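Local coordinates for protein putative ABC transporter subunit, substrate-binding component (Rhodopseudomonas palustris, PDB 4EVQ) that binds 4-hydroxybenzoate and probably delivers it, as the periplasmic solute-binding component, to an ABC transporter for lignin-derived aromatic compounds, at residues N135-M146 with E166-F175; L235-D243 with G255-V263. All blocks are in the same frame, centred on the assembly; numbering follows the deposited sequence.

Interaction 1: residues N135-M146 with E166-F175; sequences NGQIGRATGDAM and EMVSGFKKSF. With SO4 (sulfate ion), chain D.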
loop_
_atom_site.group_PDB
_atom_site.type_symbol
_atom_site.label_atom_id
_atom_site.label_comp_id
_atom_site.label_asym_id
_atom_site.label_seq_id
_atom_site.Cartn_x
_atom_site.Cartn_y
_atom_site.Cartn_z
ATOM N N ASN A 135 -4.480 -4.732 4.979
ATOM C CA ASN A 135 -5.667 -4.873 4.132
ATOM C C ASN A 135 -6.960 -4.791 4.906
ATOM O O ASN A 135 -7.875 -4.089 4.519
ATOM C CB ASN A 135 -5.603 -6.231 3.432
ATOM C CG ASN A 135 -4.567 -6.304 2.317
ATOM O OD1 ASN A 135 -4.226 -5.311 1.689
ATOM N ND2 ASN A 135 -4.100 -7.507 2.059
ATOM N N GLY A 136 -7.067 -5.528 6.000
ATOM C CA GLY A 136 -8.352 -5.561 6.687
ATOM C C GLY A 136 -8.641 -4.217 7.324
ATOM O O GLY A 136 -9.794 -3.758 7.333
ATOM N N GLN A 137 -7.608 -3.561 7.835
ATOM C CA GLN A 137 -7.836 -2.269 8.461
ATOM C C GLN A 137 -8.321 -1.183 7.495
ATOM O O GLN A 137 -9.256 -0.433 7.781
ATOM C CB GLN A 137 -6.595 -1.806 9.218
ATOM C CG GLN A 137 -6.859 -0.579 10.097
ATOM C CD GLN A 137 -5.737 -0.233 11.049
ATOM O OE1 GLN A 137 -4.599 -0.566 10.834
ATOM N NE2 GLN A 137 -6.081 0.519 12.087
ATOM N N ILE A 138 -7.732 -1.125 6.314
ATOM C CA ILE A 138 -8.195 -0.132 5.362
ATOM C C ILE A 138 -9.579 -0.518 4.817
ATOM O O ILE A 138 -10.420 0.337 4.628
ATOM C CB ILE A 138 -7.180 0.152 4.227
ATOM C CG1 ILE A 138 -7.616 1.417 3.490
ATOM C CG2 ILE A 138 -6.976 -1.037 3.284
ATOM C CD1 ILE A 138 -6.585 1.947 2.472
ATOM N N GLY A 139 -9.831 -1.797 4.631
ATOM C CA GLY A 139 -11.181 -2.206 4.229
ATOM C C GLY A 139 -12.241 -1.804 5.257
ATOM O O GLY A 139 -13.305 -1.291 4.930
ATOM N N ARG A 140 -11.938 -2.053 6.525
ATOM C CA ARG A 140 -12.825 -1.651 7.621
ATOM C C ARG A 140 -13.083 -0.149 7.621
ATOM O O ARG A 140 -14.226 0.297 7.761
ATOM C CB ARG A 140 -12.245 -2.021 8.970
ATOM C CG ARG A 140 -12.405 -3.469 9.310
ATOM C CD ARG A 140 -11.965 -3.684 10.731
ATOM N NE ARG A 140 -12.390 -4.938 11.293
ATOM C CZ ARG A 140 -13.571 -5.124 11.879
ATOM N NH1 ARG A 140 -14.455 -4.164 11.921
ATOM N NH2 ARG A 140 -13.856 -6.283 12.393
ATOM N N ALA A 141 -12.036 0.645 7.418
ATOM C CA ALA A 141 -12.188 2.084 7.428
ATOM C C ALA A 141 -13.083 2.546 6.278
ATOM O O ALA A 141 -13.876 3.472 6.431
ATOM C CB ALA A 141 -10.816 2.778 7.397
ATOM N N THR A 142 -12.964 1.904 5.125
ATOM C CA THR A 142 -13.766 2.282 3.986
ATOM C C THR A 142 -15.227 1.905 4.238
ATOM O O THR A 142 -16.130 2.706 3.961
ATOM C CB THR A 142 -13.219 1.611 2.724
ATOM O OG1 THR A 142 -11.789 1.898 2.572
ATOM C CG2 THR A 142 -13.885 2.182 1.500
ATOM N N GLY A 143 -15.477 0.704 4.736
ATOM C CA GLY A 143 -16.841 0.315 5.068
ATOM C C GLY A 143 -17.495 1.212 6.102
ATOM O O GLY A 143 -18.675 1.549 6.009
ATOM N N ASP A 144 -16.732 1.604 7.114
ATOM C CA ASP A 144 -17.289 2.484 8.138
ATOM C C ASP A 144 -17.638 3.852 7.548
ATOM O O ASP A 144 -18.655 4.443 7.899
ATOM C CB ASP A 144 -16.271 2.626 9.279
ATOM C CG ASP A 144 -16.892 3.157 10.566
ATOM O OD1 ASP A 144 -18.004 2.755 10.953
ATOM O OD2 ASP A 144 -16.258 4.032 11.138
ATOM N N ALA A 145 -16.806 4.380 6.645
ATOM C CA ALA A 145 -17.107 5.647 6.004
ATOM C C ALA A 145 -18.376 5.557 5.153
ATOM O O ALA A 145 -19.179 6.492 5.080
ATOM C CB ALA A 145 -15.925 6.054 5.132
HETATM N N MSE A 146 -18.593 4.406 4.535
HETATM C CA MSE A 146 -19.775 4.211 3.712
HETATM C C MSE A 146 -21.029 4.171 4.593
HETATM O O MSE A 146 -22.074 4.714 4.207
HETATM C CB MSE A 146 -19.605 2.958 2.842
HETATM C CG MSE A 146 -18.529 3.186 1.809
HETATM SE SE MSE A 146 -17.817 1.604 0.958
HETATM C CE MSE A 146 -19.368 1.243 -0.135
ATOM N N GLU A 166 -8.990 -9.954 1.421
ATOM C CA GLU A 166 -8.880 -9.372 2.752
ATOM C C GLU A 166 -9.462 -7.979 2.859
ATOM O O GLU A 166 -9.980 -7.597 3.903
ATOM C CB GLU A 166 -7.411 -9.345 3.169
ATOM C CG GLU A 166 -6.864 -10.730 3.524
ATOM C CD GLU A 166 -5.371 -10.777 3.848
ATOM O OE1 GLU A 166 -4.720 -9.723 3.891
ATOM O OE2 GLU A 166 -4.872 -11.881 4.119
HETATM N N MSE A 167 -9.280 -7.161 1.826
HETATM C CA MSE A 167 -9.888 -5.848 1.838
HETATM C C MSE A 167 -11.410 -5.925 1.744
HETATM O O MSE A 167 -12.106 -5.101 2.353
HETATM C CB MSE A 167 -9.328 -4.978 0.736
HETATM C CG MSE A 167 -7.929 -4.486 1.013
HETATM SE SE MSE A 167 -7.304 -3.130 -0.188
HETATM C CE MSE A 167 -5.877 -4.066 -0.964
ATOM N N VAL A 168 -11.948 -6.898 1.019
ATOM C CA VAL A 168 -13.403 -7.085 1.002
ATOM C C VAL A 168 -13.850 -7.594 2.354
ATOM O O VAL A 168 -14.890 -7.176 2.879
ATOM C CB VAL A 168 -13.814 -8.019 -0.158
ATOM C CG1 VAL A 168 -15.208 -8.585 0.054
ATOM C CG2 VAL A 168 -13.750 -7.309 -1.492
ATOM N N SER A 169 -13.104 -8.499 2.964
ATOM C CA SER A 169 -13.490 -9.030 4.285
ATOM C C SER A 169 -13.576 -7.929 5.338
ATOM O O SER A 169 -14.538 -7.857 6.080
ATOM C CB SER A 169 -12.513 -10.111 4.692
ATOM O OG SER A 169 -12.840 -10.655 5.951
ATOM N N GLY A 170 -12.605 -7.028 5.363
ATOM C CA GLY A 170 -12.638 -5.923 6.313
ATOM C C GLY A 170 -13.805 -4.999 6.061
ATOM O O GLY A 170 -14.501 -4.568 6.985
ATOM N N PHE A 171 -14.030 -4.653 4.806
ATOM C CA PHE A 171 -15.159 -3.845 4.444
ATOM C C PHE A 171 -16.463 -4.495 4.929
ATOM O O PHE A 171 -17.335 -3.834 5.484
ATOM C CB PHE A 171 -15.186 -3.665 2.910
ATOM C CG PHE A 171 -16.560 -3.315 2.381
ATOM C CD1 PHE A 171 -17.044 -2.034 2.462
ATOM C CD2 PHE A 171 -17.371 -4.302 1.876
ATOM C CE1 PHE A 171 -18.373 -1.755 2.108
ATOM C CE2 PHE A 171 -18.671 -4.012 1.482
ATOM C CZ PHE A 171 -19.152 -2.719 1.610
ATOM N N LYS A 172 -16.619 -5.778 4.681
ATOM C CA LYS A 172 -17.884 -6.454 4.985
ATOM C C LYS A 172 -18.097 -6.426 6.495
ATOM O O LYS A 172 -19.224 -6.249 6.948
ATOM C CB LYS A 172 -17.909 -7.894 4.485
ATOM C CG LYS A 172 -18.017 -8.015 2.993
ATOM C CD LYS A 172 -17.841 -9.448 2.509
ATOM C CE LYS A 172 -18.929 -10.288 2.929
ATOM N NZ LYS A 172 -18.632 -11.683 2.389
ATOM N N LYS A 173 -17.046 -6.612 7.271
ATOM C CA LYS A 173 -17.197 -6.569 8.715
ATOM C C LYS A 173 -17.710 -5.250 9.193
ATOM O O LYS A 173 -18.632 -5.221 10.010
ATOM C CB LYS A 173 -15.898 -6.936 9.401
ATOM C CG LYS A 173 -15.555 -8.393 9.222
ATOM C CD LYS A 173 -14.194 -8.723 9.787
ATOM C CE LYS A 173 -13.776 -10.115 9.337
ATOM N NZ LYS A 173 -12.323 -10.346 9.535
ATOM N N SER A 174 -17.178 -4.142 8.738
ATOM C CA SER A 174 -17.648 -2.859 9.242
ATOM C C SER A 174 -18.939 -2.407 8.606
ATOM O O SER A 174 -19.732 -1.675 9.249
ATOM C CB SER A 174 -16.570 -1.775 9.106
ATOM O OG SER A 174 -16.321 -1.532 7.741
ATOM N N PHE A 175 -19.210 -2.851 7.388
ATOM C CA PHE A 175 -20.456 -2.494 6.735
ATOM C C PHE A 175 -21.612 -3.249 7.355
ATOM O O PHE A 175 -22.670 -2.642 7.648
ATOM C CB PHE A 175 -20.356 -2.799 5.245
ATOM C CG PHE A 175 -21.364 -2.042 4.391
ATOM C CD1 PHE A 175 -21.224 -0.691 4.156
ATOM C CD2 PHE A 175 -22.468 -2.691 3.840
ATOM C CE1 PHE A 175 -22.141 0.006 3.372
ATOM C CE2 PHE A 175 -23.362 -1.990 3.032
ATOM C CZ PHE A 175 -23.192 -0.663 2.796
HETATM S S SO4 D . -10.339 -7.977 12.039
HETATM O O1 SO4 D . -10.528 -7.091 10.881
HETATM O O2 SO4 D . -9.633 -9.160 11.585
HETATM O O3 SO4 D . -9.450 -7.298 12.973
HETATM O O4 SO4 D . -11.587 -8.273 12.748
HETATM O O HOH W 1 -19.283 0.195 11.130
#
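Helix 135-148 packs on helix 162-177 glycine to glycine, two neighbouring helices of the lobe built around the seven-stranded sheet, with short-segment axes 6.5 Å apart and crossing at -39°. Gly136 and Gly139 pack against Gly170, and Gly143 against Phe171 and Ser174, so backbone meets backbone: the CA of Phe171 lies 3.2 Å from Gly139 O in a CA-H...O contact. In the conformer described, Ser174 is the knob, set among Gly139, Arg140, Gly143 and Asp144. With chi1 at 66°, its OG donates to Arg140 O (2.8 Å) on a lone pair, sharing that carbonyl with Asp144 N. Toward the helix C termini, selenomethionine Met146 sets SE obliquely beside the Phe171 ring, 3.6 Å from CE1, a Met-aromatic contact. At the other end Asn135 ND2 gives Glu166 OE1 a nearly straight bond of 2.9 Å, while Asn135 OD1 is buried against CE of selenomethionine Met167 without a polar partner; Met167 itself touches the bound 4-hydroxybenzoate. Lys173 CB lies over one face of the Arg140 guanidinium, toward the rim; NE and NH2 hydrogen-bond a sulfate, probably from the crystallisation liquor. Asn135-Glu166 thus ties one end, Ser174 bonds within the seam, and the glycines allow the close approach.

Interaction 2: residues L235-D243 with G255-V263; sequences LWGPGFLTD and GIKTVLHYV. With PHB (p-hydroxybenzoic acid), chain H.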
loop_
_atom_site.group_PDB
_atom_site.type_symbol
_atom_site.label_atom_id
_atom_site.label_comp_id
_atom_site.label_asym_id
_atom_site.label_seq_id
_atom_site.Cartn_x
_atom_site.Cartn_y
_atom_site.Cartn_z
ATOM N N LEU A 235 -19.530 4.733 -6.804
ATOM C CA LEU A 235 -18.337 3.882 -6.669
ATOM C C LEU A 235 -17.466 4.371 -5.533
ATOM O O LEU A 235 -17.114 5.547 -5.437
ATOM C CB LEU A 235 -17.608 3.875 -7.993
ATOM C CG LEU A 235 -16.295 3.042 -8.038
ATOM C CD1 LEU A 235 -16.612 1.581 -7.733
ATOM C CD2 LEU A 235 -15.660 3.153 -9.389
ATOM N N TRP A 236 -17.088 3.402 -4.726
ATOM C CA TRP A 236 -16.190 3.565 -3.595
ATOM C C TRP A 236 -15.100 2.501 -3.617
ATOM O O TRP A 236 -15.259 1.454 -4.197
ATOM C CB TRP A 236 -16.973 3.331 -2.313
ATOM C CG TRP A 236 -17.872 4.432 -1.834
ATOM C CD1 TRP A 236 -19.078 4.806 -2.360
ATOM C CD2 TRP A 236 -17.629 5.280 -0.725
ATOM N NE1 TRP A 236 -19.602 5.855 -1.625
ATOM C CE2 TRP A 236 -18.734 6.164 -0.618
ATOM C CE3 TRP A 236 -16.587 5.387 0.189
ATOM C CZ2 TRP A 236 -18.820 7.117 0.376
ATOM C CZ3 TRP A 236 -16.679 6.360 1.173
ATOM C CH2 TRP A 236 -17.806 7.184 1.277
ATOM N N GLY A 237 -13.995 2.784 -2.934
ATOM C CA GLY A 237 -13.002 1.748 -2.686
ATOM C C GLY A 237 -11.927 2.268 -1.779
ATOM O O GLY A 237 -11.877 3.434 -1.455
ATOM N N PRO A 238 -11.037 1.373 -1.364
ATOM C CA PRO A 238 -9.770 1.864 -0.820
ATOM C C PRO A 238 -9.068 2.706 -1.867
ATOM O O PRO A 238 -9.261 2.520 -3.046
ATOM C CB PRO A 238 -9.008 0.572 -0.519
ATOM C CG PRO A 238 -9.490 -0.387 -1.622
ATOM C CD PRO A 238 -10.968 -0.034 -1.785
ATOM N N GLY A 239 -8.227 3.638 -1.462
ATOM C CA GLY A 239 -7.677 4.598 -2.382
ATOM C C GLY A 239 -6.743 4.111 -3.456
ATOM O O GLY A 239 -6.443 4.869 -4.371
ATOM N N PHE A 240 -6.326 2.864 -3.350
ATOM C CA PHE A 240 -5.583 2.229 -4.431
ATOM C C PHE A 240 -6.372 2.240 -5.733
ATOM O O PHE A 240 -5.790 2.151 -6.812
ATOM C CB PHE A 240 -5.190 0.794 -4.061
ATOM C CG PHE A 240 -4.717 0.659 -2.659
ATOM C CD1 PHE A 240 -3.555 1.283 -2.264
ATOM C CD2 PHE A 240 -5.482 -0.005 -1.715
ATOM C CE1 PHE A 240 -3.156 1.220 -0.949
ATOM C CE2 PHE A 240 -5.077 -0.031 -0.373
ATOM C CZ PHE A 240 -3.934 0.582 -0.006
ATOM N N LEU A 241 -7.702 2.304 -5.632
ATOM C CA LEU A 241 -8.578 2.272 -6.816
ATOM C C LEU A 241 -8.315 3.484 -7.692
ATOM O O LEU A 241 -8.484 3.384 -8.891
ATOM C CB LEU A 241 -10.017 2.282 -6.320
ATOM C CG LEU A 241 -11.094 2.258 -7.397
ATOM C CD1 LEU A 241 -11.022 0.992 -8.227
ATOM C CD2 LEU A 241 -12.482 2.421 -6.756
ATOM N N THR A 242 -7.921 4.631 -7.129
ATOM C CA THR A 242 -7.695 5.834 -7.906
ATOM C C THR A 242 -6.260 6.332 -7.951
ATOM O O THR A 242 -5.902 7.102 -8.847
ATOM C CB THR A 242 -8.635 6.974 -7.445
ATOM O OG1 THR A 242 -8.389 7.300 -6.058
ATOM C CG2 THR A 242 -10.081 6.568 -7.569
ATOM N N ASP A 243 -5.430 5.930 -6.973
ATOM C CA ASP A 243 -4.099 6.505 -6.936
ATOM C C ASP A 243 -3.243 6.116 -8.145
ATOM O O ASP A 243 -3.118 4.954 -8.479
ATOM C CB ASP A 243 -3.373 6.143 -5.635
ATOM C CG ASP A 243 -3.436 7.261 -4.603
ATOM O OD1 ASP A 243 -4.543 7.794 -4.359
ATOM O OD2 ASP A 243 -2.368 7.619 -4.015
ATOM N N GLY A 255 -15.994 12.060 -8.953
ATOM C CA GLY A 255 -16.983 11.683 -7.969
ATOM C C GLY A 255 -16.735 10.361 -7.253
ATOM O O GLY A 255 -17.435 10.031 -6.314
ATOM N N ILE A 256 -15.726 9.608 -7.677
ATOM C CA ILE A 256 -15.397 8.384 -6.955
ATOM C C ILE A 256 -14.919 8.743 -5.552
ATOM O O ILE A 256 -14.114 9.654 -5.383
ATOM C CB ILE A 256 -14.309 7.557 -7.717
ATOM C CG1 ILE A 256 -14.866 7.062 -9.060
ATOM C CG2 ILE A 256 -13.813 6.390 -6.860
ATOM C CD1 ILE A 256 -13.802 6.420 -9.889
ATOM N N LYS A 257 -15.400 8.007 -4.565
ATOM C CA LYS A 257 -15.037 8.238 -3.180
ATOM C C LYS A 257 -14.095 7.117 -2.730
ATOM O O LYS A 257 -14.309 5.956 -3.009
ATOM C CB LYS A 257 -16.272 8.213 -2.302
ATOM C CG LYS A 257 -17.214 9.370 -2.582
ATOM C CD LYS A 257 -17.126 10.384 -1.523
ATOM C CE LYS A 257 -17.935 11.642 -1.795
ATOM N NZ LYS A 257 -19.337 11.443 -2.133
ATOM N N THR A 258 -13.038 7.484 -2.011
ATOM C CA THR A 258 -12.102 6.497 -1.504
ATOM C C THR A 258 -11.644 6.864 -0.110
ATOM O O THR A 258 -11.793 7.988 0.351
ATOM C CB THR A 258 -10.849 6.302 -2.403
ATOM O OG1 THR A 258 -10.077 7.500 -2.463
ATOM C CG2 THR A 258 -11.191 5.869 -3.804
ATOM N N VAL A 259 -11.108 5.864 0.580
ATOM C CA VAL A 259 -10.456 6.078 1.866
ATOM C C VAL A 259 -8.997 5.651 1.741
ATOM O O VAL A 259 -8.710 4.570 1.211
ATOM C CB VAL A 259 -11.182 5.321 2.976
ATOM C CG1 VAL A 259 -10.374 5.325 4.253
ATOM C CG2 VAL A 259 -12.577 5.928 3.223
ATOM N N LEU A 260 -8.082 6.496 2.198
ATOM C CA LEU A 260 -6.659 6.170 2.111
ATOM C C LEU A 260 -5.915 6.963 3.172
ATOM O O LEU A 260 -6.304 8.054 3.551
ATOM C CB LEU A 260 -6.083 6.518 0.707
ATOM C CG LEU A 260 -4.774 5.828 0.319
ATOM C CD1 LEU A 260 -4.939 4.324 0.196
ATOM C CD2 LEU A 260 -4.286 6.447 -1.011
ATOM N N HIS A 261 -4.762 6.422 3.525
ATOM C CA HIS A 261 -3.802 7.023 4.445
ATOM C C HIS A 261 -2.952 8.142 3.855
ATOM O O HIS A 261 -2.077 8.662 4.517
ATOM C CB HIS A 261 -2.962 5.917 5.078
ATOM C CG HIS A 261 -2.357 4.989 4.092
ATOM N ND1 HIS A 261 -3.135 4.128 3.346
ATOM C CD2 HIS A 261 -1.073 4.743 3.758
ATOM C CE1 HIS A 261 -2.351 3.426 2.554
ATOM N NE2 HIS A 261 -1.098 3.769 2.789
ATOM N N TYR A 262 -3.195 8.514 2.613
ATOM C CA TYR A 262 -2.504 9.646 1.983
ATOM C C TYR A 262 -3.457 10.386 1.059
ATOM O O TYR A 262 -4.320 9.771 0.457
ATOM C CB TYR A 262 -1.285 9.161 1.163
ATOM C CG TYR A 262 -0.533 10.280 0.521
ATOM C CD1 TYR A 262 0.208 11.196 1.274
ATOM C CD2 TYR A 262 -0.531 10.418 -0.872
ATOM C CE1 TYR A 262 0.856 12.238 0.677
ATOM C CE2 TYR A 262 0.145 11.468 -1.475
ATOM C CZ TYR A 262 0.855 12.361 -0.695
ATOM O OH TYR A 262 1.516 13.396 -1.326
ATOM N N VAL A 263 -3.304 11.702 0.995
ATOM C CA VAL A 263 -3.973 12.531 -0.009
ATOM C C VAL A 263 -2.939 13.554 -0.437
ATOM O O VAL A 263 -2.209 14.069 0.396
ATOM C CB VAL A 263 -5.161 13.339 0.547
ATOM C CG1 VAL A 263 -6.118 13.711 -0.610
ATOM C CG2 VAL A 263 -5.847 12.698 1.615
HETATM C "C1'" PHB H . -1.555 -6.153 -2.325
HETATM O "O1'" PHB H . -1.514 -7.186 -3.033
HETATM O "O2'" PHB H . -1.350 -6.178 -1.048
HETATM C C1 PHB H . -1.829 -4.820 -2.900
HETATM C C2 PHB H . -1.556 -4.590 -4.248
HETATM C C3 PHB H . -1.829 -3.347 -4.799
HETATM C C4 PHB H . -2.373 -2.373 -4.028
HETATM C C5 PHB H . -2.630 -2.571 -2.684
HETATM C C6 PHB H . -2.360 -3.796 -2.151
HETATM O O4 PHB H . -2.648 -1.161 -4.546
HETATM O O HOH W 2 -18.817 7.820 -5.344
HETATM O O HOH W 3 -10.523 9.245 -4.421
#
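Strands 235-238 and 257-260 are the parallel neighbours of a beta-alpha-beta unit in the seven-stranded sheet, and the turn after the first strand carries Phe240 into the 4-hydroxybenzoate pocket. Three backbone bonds join the strands: Lys257 N to Leu235 O, Gly237 N to Lys257 O, and Val259 N to Gly237 O. A fourth, Gly239 N to Val259 O (2.9 Å), continues the ladder into the turn, from above the carbonyl plane. On the face with Pro238 and Val259, Lys257 CB stands 3.5 Å from the centroid of the Trp236 six-membered ring, a CH-pi contact almost along the ring normal. Leu260, at the end of its strand, places CD1 over one face of the Phe240 ring, toward the rim, and ligand C5 lies over the opposite face, so the two sandwich it. Phe240 CB is 3.2 Å from ligand O4. Leu260 CD2 packs 3.6 Å from Asp243 OD1, which forms a salt bridge with Arg348, while OD2 accepts a hydrogen bond from Val288 N. Thr258 OG1 bonds to Arg348 NE and to a water that weakly reaches Thr242 OG1. A ligand-contacting residue just past the C-terminal end of a parallel strand is typical of the alpha/beta lobes of periplasmic binding proteins.

Overall arrangement
From the N terminus, helix 135-148 leads through strand 153-159 to helix 162-177, and interaction 1 closes this first loop. The chain then builds strands 181-188 and 209-213 before interaction 2 closes a second, shorter loop through helix 246-249. The two follow in series, neither nesting nor crossing, yet they meet in space with centres about 13 Å apart. Helix 135-148 lies on the sheet: Met146 CG packs 3.4 Å from Trp236 CE3, Thr142 touches Val259, and Ile138 CD1 reaches Leu260 CD1. It thereby packs on strands 235-238 and 257-260, while helix 162-177, beside it, meets mainly strand 209-213. Both contacts reach the ligand, through Met167 and Phe240.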